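Local coordinates for protein adenosyl-chloride synthase (Thermotoga maritima, PDB 2ZBV) that probably acts on S-adenosyl-L-methionine, as in the SAM hydrolase and SAM-dependent halogenase family, and binds adenosine, at residues M1-V15 with E30-N42. Sequence-based numbering, arbitrary orientation.
Sequences MIGFLTDWGLKSHYV and EIIDITHEVEPFN. With ADN (adenosine), chain D.
The His36 ring packs against Phe4, Thr6, Leu10 and Val15. Its CE1 edge meets the face of the Phe4 ring, 3.3 Å from Phe4 CD2. The rings form an edge-to-face pair with planes at 83°. Val15 CG2 makes a CH-pi contact over one face of the imidazole. In the ring plane, His36 ND1 shares a hydrogen bond with Thr6 OG1 (2.9 Å), and His36 NE2 donates to Asp33 OD2 (2.8 Å), which it meets from above the carboxylate plane. Both ring nitrogens are thus held, and the rotation of the imidazole is fixed. With an alanine in place of His36, Thr6 OG1 and Asp33 OD2 would probably lose this partner, and a gap would be likely to open between Phe4 and Val15.

Strands 2-6 and 31-33 pair in parallel, in the beta-alpha-beta unit that also holds helix 14-25. A beta bulge follows Phe4.

The Glu37 side is looser and wetter. Glu37 OE2 takes a weak bond from Leu10 N, while a water bridges Leu10 N and Glu37 OE1.

At the far end, with CG between its backbone N and carbonyl carbon (chi1 62°), Asp7 presents its carboxylate to the ribose and to Phe41 N. Asp7 OD1 accepts from adenosine O3', and Asp7 OD2 from O2' (2.8 Å). Phe41 N also donates to Asp7 OD2 (2.9 Å), which accepts with its anti lone pair. This backbone bond probably steadies the carboxylate that grips both ribose hydroxyls.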
HETATM    1  N   MSE A   1     -11.056 -12.830  11.725  1.00 33.78           N
HETATM    2  CA  MSE A   1     -10.494 -11.829  10.779  1.00 32.83           C
HETATM    3  C   MSE A   1     -10.514 -12.340   9.336  1.00 29.03           C
HETATM    4  O   MSE A   1     -10.645 -13.537   9.094  1.00 26.88           O
HETATM    5  CB  MSE A   1      -9.055 -11.460  11.191  1.00 39.02           C
HETATM    6  CG  MSE A   1      -8.097 -12.645  11.381  1.00 47.24           C
HETATM    7 SE   MSE A   1      -6.303 -12.185  12.111  1.00 58.99          SE
HETATM    8  CE  MSE A   1      -6.775 -12.040  13.990  1.00 53.27           C
ATOM      9  N   ILE A   2     -10.406 -11.416   8.387  1.00 24.47           N
ATOM     10  CA  ILE A   2     -10.383 -11.753   6.971  1.00 23.28           C
ATOM     11  C   ILE A   2      -9.002 -11.433   6.378  1.00 21.61           C
ATOM     12  O   ILE A   2      -8.534 -10.304   6.490  1.00 23.00           O
ATOM     13  CB  ILE A   2     -11.465 -10.944   6.198  1.00 22.85           C
ATOM     14  CG1 ILE A   2     -12.855 -11.498   6.516  1.00 22.38           C
ATOM     15  CG2 ILE A   2     -11.212 -11.008   4.701  1.00 20.05           C
ATOM     16  CD1 ILE A   2     -13.988 -10.644   5.951  1.00 25.21           C
ATOM     17  N   GLY A   3      -8.356 -12.432   5.771  1.00 20.26           N
ATOM     18  CA  GLY A   3      -7.051 -12.234   5.143  1.00 19.21           C
ATOM     19  C   GLY A   3      -7.332 -11.961   3.674  1.00 17.18           C
ATOM     20  O   GLY A   3      -7.920 -12.801   3.001  1.00 18.56           O
ATOM     21  N   PHE A   4      -6.880 -10.817   3.169  1.00 16.33           N
ATOM     22  CA  PHE A   4      -7.175 -10.379   1.798  1.00 15.17           C
ATOM     23  C   PHE A   4      -5.966 -10.464   0.852  1.00 18.10           C
ATOM     24  O   PHE A   4      -4.934  -9.830   1.092  1.00 17.77           O
ATOM     25  CB  PHE A   4      -7.700  -8.936   1.908  1.00 14.63           C
ATOM     26  CG  PHE A   4      -8.553  -8.462   0.748  1.00 14.13           C
ATOM     27  CD1 PHE A   4      -8.913  -9.311  -0.298  1.00 14.16           C
ATOM     28  CD2 PHE A   4      -8.985  -7.131   0.716  1.00 13.65           C
ATOM     29  CE1 PHE A   4      -9.696  -8.839  -1.369  1.00 14.63           C
ATOM     30  CE2 PHE A   4      -9.765  -6.644  -0.346  1.00 15.48           C
ATOM     31  CZ  PHE A   4     -10.119  -7.507  -1.392  1.00 15.39           C
ATOM     32  N   LEU A   5      -6.107 -11.238  -0.227  1.00 17.64           N
ATOM     33  CA  LEU A   5      -5.029 -11.430  -1.210  1.00 18.02           C
ATOM     34  C   LEU A   5      -5.552 -11.308  -2.657  1.00 16.89           C
ATOM     35  O   LEU A   5      -6.498 -12.000  -3.034  1.00 16.49           O
ATOM     36  CB  LEU A   5      -4.399 -12.813  -0.991  1.00 16.98           C
ATOM     37  CG  LEU A   5      -3.305 -13.378  -1.908  1.00 22.29           C
ATOM     38  CD1 LEU A   5      -2.125 -12.430  -1.979  1.00 22.54           C
ATOM     39  CD2 LEU A   5      -2.840 -14.729  -1.348  1.00 22.36           C
ATOM     40  N   THR A   6      -4.941 -10.432  -3.459  1.00 15.71           N
ATOM     41  CA  THR A   6      -5.354 -10.235  -4.858  1.00 13.97           C
ATOM     42  C   THR A   6      -4.194  -9.758  -5.743  1.00 15.52           C
ATOM     43  O   THR A   6      -3.075  -9.551  -5.272  1.00 14.18           O
ATOM     44  CB  THR A   6      -6.451  -9.143  -5.010  1.00 13.28           C
ATOM     45  OG1 THR A   6      -5.840  -7.847  -4.930  1.00 13.78           O
ATOM     46  CG2 THR A   6      -7.530  -9.260  -3.913  1.00 11.69           C
ATOM     47  N   ASP A   7      -4.495  -9.569  -7.028  1.00 14.75           N
ATOM     48  CA  ASP A   7      -3.536  -9.064  -8.005  1.00 15.27           C
ATOM     49  C   ASP A   7      -4.090  -7.731  -8.519  1.00 14.41           C
ATOM     50  O   ASP A   7      -3.730  -7.279  -9.601  1.00 14.53           O
ATOM     51  CB  ASP A   7      -3.379 -10.061  -9.171  1.00 14.66           C
ATOM     52  CG  ASP A   7      -4.684 -10.283  -9.949  1.00 16.43           C
ATOM     53  OD1 ASP A   7      -5.770 -10.024  -9.390  1.00 17.95           O
ATOM     54  OD2 ASP A   7      -4.627 -10.736 -11.114  1.00 15.20           O
ATOM     55  N   TRP A   8      -4.957  -7.098  -7.727  1.00 13.86           N
ATOM     56  CA  TRP A   8      -5.589  -5.845  -8.137  1.00 15.10           C
ATOM     57  C   TRP A   8      -4.718  -4.595  -8.064  1.00 14.96           C
ATOM     58  O   TRP A   8      -4.959  -3.637  -8.792  1.00 15.10           O
ATOM     59  CB  TRP A   8      -6.865  -5.587  -7.328  1.00 14.30           C
ATOM     60  CG  TRP A   8      -7.873  -6.708  -7.342  1.00 16.50           C
ATOM     61  CD1 TRP A   8      -7.825  -7.861  -8.076  1.00 13.58           C
ATOM     62  CD2 TRP A   8      -9.021  -6.819  -6.497  1.00 16.12           C
ATOM     63  NE1 TRP A   8      -8.864  -8.689  -7.725  1.00 16.06           N
ATOM     64  CE2 TRP A   8      -9.614  -8.075  -6.758  1.00 16.14           C
ATOM     65  CE3 TRP A   8      -9.603  -5.980  -5.536  1.00 15.50           C
ATOM     66  CZ2 TRP A   8     -10.765  -8.517  -6.089  1.00 17.53           C
ATOM     67  CZ3 TRP A   8     -10.750  -6.420  -4.867  1.00 16.32           C
ATOM     68  CH2 TRP A   8     -11.316  -7.678  -5.149  1.00 17.67           C
ATOM     69  N   GLY A   9      -3.719  -4.603  -7.194  1.00 14.48           N
ATOM     70  CA  GLY A   9      -2.848  -3.444  -7.048  1.00 16.90           C
ATOM     71  C   GLY A   9      -3.467  -2.431  -6.094  1.00 19.04           C
ATOM     72  O   GLY A   9      -4.681  -2.378  -5.956  1.00 18.27           O
ATOM     73  N   LEU A  10      -2.640  -1.628  -5.434  1.00 22.31           N
ATOM     74  CA  LEU A  10      -3.142  -0.624  -4.497  1.00 23.84           C
ATOM     75  C   LEU A  10      -3.362   0.718  -5.184  1.00 25.08           C
ATOM     76  O   LEU A  10      -3.897   1.658  -4.590  1.00 25.81           O
ATOM     77  CB  LEU A  10      -2.169  -0.452  -3.324  1.00 23.16           C
ATOM     78  CG  LEU A  10      -2.152  -1.578  -2.281  1.00 25.20           C
ATOM     79  CD1 LEU A  10      -1.094  -1.284  -1.225  1.00 25.13           C
ATOM     80  CD2 LEU A  10      -3.524  -1.711  -1.634  1.00 23.40           C
ATOM     81  N   LYS A  11      -2.955   0.801  -6.442  1.00 24.42           N
ATOM     82  CA  LYS A  11      -3.112   2.026  -7.212  1.00 25.04           C
ATOM     83  C   LYS A  11      -4.565   2.251  -7.640  1.00 25.14           C
ATOM     84  O   LYS A  11      -5.053   3.383  -7.643  1.00 22.71           O
ATOM     85  CB  LYS A  11      -2.193   1.991  -8.441  1.00 27.18           C
ATOM     86  CG  LYS A  11      -2.361   3.179  -9.368  1.00 32.40           C
ATOM     87  CD  LYS A  11      -1.261   3.243 -10.414  1.00 35.49           C
ATOM     88  CE  LYS A  11      -1.536   4.364 -11.414  1.00 39.44           C
ATOM     89  NZ  LYS A  11      -1.776   5.676 -10.737  1.00 40.61           N
ATOM     90  N   SER A  12      -5.261   1.178  -7.999  1.00 24.23           N
ATOM     91  CA  SER A  12      -6.660   1.301  -8.408  1.00 24.00           C
ATOM     92  C   SER A  12      -7.567   1.361  -7.180  1.00 21.13           C
ATOM     93  O   SER A  12      -7.126   1.104  -6.057  1.00 19.84           O
ATOM     94  CB  SER A  12      -7.069   0.113  -9.287  1.00 26.99           C
ATOM     95  OG  SER A  12      -6.337   0.107 -10.502  1.00 30.21           O
ATOM     96  N   HIS A  13      -8.833   1.694  -7.404  1.00 18.89           N
ATOM     97  CA  HIS A  13      -9.818   1.787  -6.330  1.00 19.28           C
ATOM     98  C   HIS A  13     -10.516   0.450  -6.065  1.00 19.23           C
ATOM     99  O   HIS A  13     -11.397   0.361  -5.206  1.00 20.05           O
ATOM    100  CB  HIS A  13     -10.877   2.839  -6.681  1.00 20.48           C
ATOM    101  CG  HIS A  13     -11.692   2.495  -7.890  1.00 22.64           C
ATOM    102  ND1 HIS A  13     -11.278   2.780  -9.174  1.00 23.69           N
ATOM    103  CD2 HIS A  13     -12.877   1.850  -8.011  1.00 24.47           C
ATOM    104  CE1 HIS A  13     -12.172   2.325 -10.035  1.00 25.57           C
ATOM    105  NE2 HIS A  13     -13.152   1.756  -9.355  1.00 25.53           N
ATOM    106  N   TYR A  14     -10.122  -0.590  -6.791  1.00 16.34           N
ATOM    107  CA  TYR A  14     -10.751  -1.896  -6.635  1.00 16.12           C
ATOM    108  C   TYR A  14     -10.684  -2.446  -5.222  1.00 16.22           C
ATOM    109  O   TYR A  14     -11.686  -2.909  -4.675  1.00 14.36           O
ATOM    110  CB  TYR A  14     -10.123  -2.909  -7.597  1.00 18.48           C
ATOM    111  CG  TYR A  14     -10.133  -2.475  -9.050  1.00 19.29           C
ATOM    112  CD1 TYR A  14     -11.264  -1.886  -9.611  1.00 19.62           C
ATOM    113  CD2 TYR A  14      -9.025  -2.694  -9.869  1.00 19.20           C
ATOM    114  CE1 TYR A  14     -11.297  -1.529 -10.959  1.00 23.65           C
ATOM    115  CE2 TYR A  14      -9.043  -2.344 -11.222  1.00 21.28           C
ATOM    116  CZ  TYR A  14     -10.184  -1.763 -11.761  1.00 24.29           C
ATOM    117  OH  TYR A  14     -10.214  -1.420 -13.100  1.00 28.45           O
ATOM    118  N   VAL A  15      -9.504  -2.407  -4.624  1.00 15.69           N
ATOM    119  CA  VAL A  15      -9.369  -2.930  -3.277  1.00 15.76           C
ATOM    120  C   VAL A  15     -10.293  -2.185  -2.320  1.00 16.11           C
ATOM    121  O   VAL A  15     -11.002  -2.803  -1.528  1.00 17.31           O
ATOM    122  CB  VAL A  15      -7.914  -2.825  -2.785  1.00 15.54           C
ATOM    123  CG1 VAL A  15      -7.850  -3.104  -1.294  1.00 13.80           C
ATOM    124  CG2 VAL A  15      -7.050  -3.827  -3.551  1.00 13.58           C
ATOM    125  N   GLU A  30     -12.703  -7.396  10.494  1.00 24.27           N
ATOM    126  CA  GLU A  30     -11.290  -7.055  10.572  1.00 25.41           C
ATOM    127  C   GLU A  30     -10.625  -7.568   9.298  1.00 23.76           C
ATOM    128  O   GLU A  30     -10.483  -8.773   9.102  1.00 23.98           O
ATOM    129  CB  GLU A  30     -10.634  -7.718  11.788  1.00 29.18           C
ATOM    130  CG  GLU A  30      -9.161  -7.372  11.943  1.00 33.10           C
ATOM    131  CD  GLU A  30      -8.945  -5.897  12.238  1.00 37.95           C
ATOM    132  OE1 GLU A  30      -9.389  -5.439  13.313  1.00 38.18           O
ATOM    133  OE2 GLU A  30      -8.337  -5.198  11.397  1.00 39.67           O
ATOM    134  N   ILE A  31     -10.212  -6.645   8.441  1.00 21.60           N
ATOM    135  CA  ILE A  31      -9.586  -7.005   7.175  1.00 20.73           C
ATOM    136  C   ILE A  31      -8.080  -6.779   7.204  1.00 20.09           C
ATOM    137  O   ILE A  31      -7.615  -5.665   7.421  1.00 22.00           O
ATOM    138  CB  ILE A  31     -10.182  -6.173   6.020  1.00 19.10           C
ATOM    139  CG1 ILE A  31     -11.711  -6.298   6.027  1.00 21.51           C
ATOM    140  CG2 ILE A  31      -9.621  -6.649   4.684  1.00 19.35           C
ATOM    141  CD1 ILE A  31     -12.413  -5.365   5.040  1.00 20.41           C
ATOM    142  N   ILE A  32      -7.321  -7.842   7.001  1.00 21.01           N
ATOM    143  CA  ILE A  32      -5.871  -7.717   6.979  1.00 19.72           C
ATOM    144  C   ILE A  32      -5.411  -8.055   5.579  1.00 17.53           C
ATOM    145  O   ILE A  32      -5.663  -9.140   5.088  1.00 17.58           O
ATOM    146  CB  ILE A  32      -5.183  -8.670   7.966  1.00 21.32           C
ATOM    147  CG1 ILE A  32      -5.656  -8.354   9.394  1.00 22.97           C
ATOM    148  CG2 ILE A  32      -3.656  -8.529   7.832  1.00 22.77           C
ATOM    149  CD1 ILE A  32      -4.904  -9.102  10.486  1.00 27.70           C
ATOM    150  N   ASP A  33      -4.760  -7.099   4.934  1.00 17.87           N
ATOM    151  CA  ASP A  33      -4.257  -7.305   3.588  1.00 17.44           C
ATOM    152  C   ASP A  33      -2.999  -8.159   3.644  1.00 16.26           C
ATOM    153  O   ASP A  33      -2.064  -7.861   4.382  1.00 18.99           O
ATOM    154  CB  ASP A  33      -3.929  -5.961   2.937  1.00 18.57           C
ATOM    155  CG  ASP A  33      -5.161  -5.087   2.739  1.00 23.59           C
ATOM    156  OD1 ASP A  33      -5.037  -3.854   2.886  1.00 27.36           O
ATOM    157  OD2 ASP A  33      -6.246  -5.625   2.425  1.00 24.23           O
ATOM    158  N   ILE A  34      -2.996  -9.242   2.886  1.00 15.70           N
ATOM    159  CA  ILE A  34      -1.836 -10.110   2.808  1.00 17.79           C
ATOM    160  C   ILE A  34      -0.962  -9.396   1.776  1.00 18.98           C
ATOM    161  O   ILE A  34       0.209  -9.107   2.029  1.00 20.38           O
ATOM    162  CB  ILE A  34      -2.261 -11.528   2.363  1.00 14.79           C
ATOM    163  CG1 ILE A  34      -3.068 -12.175   3.504  1.00 15.94           C
ATOM    164  CG2 ILE A  34      -1.033 -12.379   2.017  1.00 15.53           C
ATOM    165  CD1 ILE A  34      -3.671 -13.526   3.171  1.00 14.64           C
ATOM    166  N   THR A  35      -1.563  -9.110   0.621  1.00 18.61           N
ATOM    167  CA  THR A  35      -0.931  -8.352  -0.461  1.00 18.46           C
ATOM    168  C   THR A  35      -1.887  -8.209  -1.629  1.00 16.48           C
ATOM    169  O   THR A  35      -2.714  -9.075  -1.877  1.00 16.30           O
ATOM    170  CB  THR A  35       0.381  -8.966  -1.012  1.00 19.47           C
ATOM    171  OG1 THR A  35       0.872  -8.127  -2.072  1.00 17.42           O
ATOM    172  CG2 THR A  35       0.153 -10.342  -1.582  1.00 19.58           C
ATOM    173  N   HIS A  36      -1.774  -7.095  -2.331  1.00 16.71           N
ATOM    174  CA  HIS A  36      -2.621  -6.843  -3.485  1.00 17.02           C
ATOM    175  C   HIS A  36      -1.728  -6.615  -4.684  1.00 18.52           C
ATOM    176  O   HIS A  36      -2.178  -6.134  -5.729  1.00 17.71           O
ATOM    177  CB  HIS A  36      -3.492  -5.619  -3.221  1.00 16.88           C
ATOM    178  CG  HIS A  36      -4.514  -5.844  -2.153  1.00 17.53           C
ATOM    179  ND1 HIS A  36      -5.568  -6.713  -2.314  1.00 17.33           N
ATOM    180  CD2 HIS A  36      -4.604  -5.370  -0.888  1.00 14.75           C
ATOM    181  CE1 HIS A  36      -6.266  -6.768  -1.194  1.00 16.58           C
ATOM    182  NE2 HIS A  36      -5.701  -5.962  -0.312  1.00 18.26           N
ATOM    183  N   GLU A  37      -0.458  -6.981  -4.522  1.00 16.85           N
ATOM    184  CA  GLU A  37       0.528  -6.796  -5.573  1.00 22.04           C
ATOM    185  C   GLU A  37       1.006  -8.069  -6.259  1.00 21.32           C
ATOM    186  O   GLU A  37       2.107  -8.095  -6.805  1.00 20.49           O
ATOM    187  CB  GLU A  37       1.744  -6.042  -5.029  1.00 26.19           C
ATOM    188  CG  GLU A  37       1.421  -4.712  -4.364  1.00 34.95           C
ATOM    189  CD  GLU A  37       0.613  -3.795  -5.254  1.00 39.63           C
ATOM    190  OE1 GLU A  37       0.947  -3.683  -6.452  1.00 44.36           O
ATOM    191  OE2 GLU A  37      -0.351  -3.177  -4.755  1.00 45.16           O
ATOM    192  N   VAL A  38       0.211  -9.133  -6.213  1.00 20.78           N
ATOM    193  CA  VAL A  38       0.597 -10.345  -6.925  1.00 20.84           C
ATOM    194  C   VAL A  38       0.605  -9.886  -8.377  1.00 19.62           C
ATOM    195  O   VAL A  38      -0.273  -9.128  -8.779  1.00 17.90           O
ATOM    196  CB  VAL A  38      -0.461 -11.467  -6.798  1.00 20.16           C
ATOM    197  CG1 VAL A  38      -0.100 -12.618  -7.739  1.00 20.53           C
ATOM    198  CG2 VAL A  38      -0.544 -11.955  -5.360  1.00 19.46           C
ATOM    199  N   GLU A  39       1.582 -10.322  -9.164  1.00 20.95           N
ATOM    200  CA  GLU A  39       1.626  -9.904 -10.560  1.00 21.58           C
ATOM    201  C   GLU A  39       0.334 -10.324 -11.236  1.00 21.47           C
ATOM    202  O   GLU A  39      -0.209 -11.392 -10.948  1.00 21.75           O
ATOM    203  CB  GLU A  39       2.823 -10.529 -11.289  1.00 26.75           C
ATOM    204  CG  GLU A  39       4.159 -10.267 -10.606  1.00 33.60           C
ATOM    205  CD  GLU A  39       4.437 -11.245  -9.475  1.00 36.91           C
ATOM    206  OE1 GLU A  39       4.920 -12.361  -9.765  1.00 43.41           O
ATOM    207  OE2 GLU A  39       4.162 -10.911  -8.304  1.00 36.86           O
ATOM    208  N   PRO A  40      -0.182  -9.483 -12.143  1.00 20.92           N
ATOM    209  CA  PRO A  40      -1.423  -9.785 -12.857  1.00 21.29           C
ATOM    210  C   PRO A  40      -1.577 -11.246 -13.300  1.00 19.87           C
ATOM    211  O   PRO A  40      -0.687 -11.813 -13.928  1.00 18.38           O
ATOM    212  CB  PRO A  40      -1.377  -8.824 -14.040  1.00 22.02           C
ATOM    213  CG  PRO A  40      -0.724  -7.609 -13.437  1.00 22.94           C
ATOM    214  CD  PRO A  40       0.409  -8.216 -12.620  1.00 21.26           C
ATOM    215  N   PHE A  41      -2.719 -11.832 -12.949  1.00 18.46           N
ATOM    216  CA  PHE A  41      -3.076 -13.204 -13.304  1.00 18.43           C
ATOM    217  C   PHE A  41      -2.152 -14.300 -12.788  1.00 20.01           C
ATOM    218  O   PHE A  41      -2.347 -15.471 -13.122  1.00 20.12           O
ATOM    219  CB  PHE A  41      -3.181 -13.352 -14.835  1.00 17.07           C
ATOM    220  CG  PHE A  41      -3.469 -12.058 -15.565  1.00 18.79           C
ATOM    221  CD1 PHE A  41      -4.566 -11.274 -15.229  1.00 16.52           C
ATOM    222  CD2 PHE A  41      -2.618 -11.617 -16.580  1.00 19.87           C
ATOM    223  CE1 PHE A  41      -4.809 -10.072 -15.887  1.00 18.48           C
ATOM    224  CE2 PHE A  41      -2.855 -10.413 -17.249  1.00 19.42           C
ATOM    225  CZ  PHE A  41      -3.955  -9.638 -16.899  1.00 18.31           C
ATOM    226  N   ASN A  42      -1.161 -13.960 -11.969  1.00 19.77           N
ATOM    227  CA  ASN A  42      -0.234 -14.997 -11.512  1.00 19.38           C
ATOM    228  C   ASN A  42      -0.757 -15.857 -10.361  1.00 20.51           C
ATOM    229  O   ASN A  42      -0.350 -15.692  -9.199  1.00 16.25           O
ATOM    230  CB  ASN A  42       1.112 -14.384 -11.121  1.00 20.81           C
ATOM    231  CG  ASN A  42       2.237 -15.401 -11.151  1.00 21.13           C
ATOM    232  OD1 ASN A  42       2.049 -16.554 -10.777  1.00 23.46           O
ATOM    233  ND2 ASN A  42       3.417 -14.973 -11.588  1.00 23.03           N
TER
HETATM  234  O5' ADN D 501     -12.388  -9.540 -11.223  1.00 22.12           O
HETATM  235  C5' ADN D 501     -11.043  -9.325 -10.783  1.00 20.69           C
HETATM  236  C4' ADN D 501     -10.089 -10.154 -11.640  1.00 19.81           C
HETATM  237  O4' ADN D 501     -10.131  -9.764 -13.046  1.00 17.73           O
HETATM  238  C3' ADN D 501      -8.610 -10.007 -11.211  1.00 16.55           C
HETATM  239  O3' ADN D 501      -8.264 -10.991 -10.238  1.00 19.93           O
HETATM  240  C2' ADN D 501      -7.846 -10.153 -12.546  1.00 19.19           C
HETATM  241  O2' ADN D 501      -6.973 -11.283 -12.533  1.00 17.99           O
HETATM  242  C1' ADN D 501      -8.918 -10.286 -13.625  1.00 17.27           C
HETATM  243  N9  ADN D 501      -8.533  -9.506 -14.815  1.00 20.47           N
HETATM  244  C8  ADN D 501      -8.454  -8.132 -14.897  1.00 19.77           C
HETATM  245  N7  ADN D 501      -8.079  -7.769 -16.085  1.00 18.41           N
HETATM  246  C5  ADN D 501      -7.892  -8.870 -16.847  1.00 19.57           C
HETATM  247  C6  ADN D 501      -7.489  -9.102 -18.192  1.00 19.16           C
HETATM  248  N6  ADN D 501      -7.191  -8.038 -19.034  1.00 16.63           N
HETATM  249  N1  ADN D 501      -7.406 -10.378 -18.628  1.00 20.32           N
HETATM  250  C2  ADN D 501      -7.693 -11.426 -17.828  1.00 20.88           C
HETATM  251  N3  ADN D 501      -8.074 -11.250 -16.558  1.00 18.01           N
HETATM  252  C4  ADN D 501      -8.184 -10.008 -16.036  1.00 18.01           C
HETATM  253  O   HOH W   1      -1.125  -6.960  -9.892  1.00 28.20           O
HETATM  254  O   HOH W   2      -0.298  -1.177  -7.065  1.00 30.87           O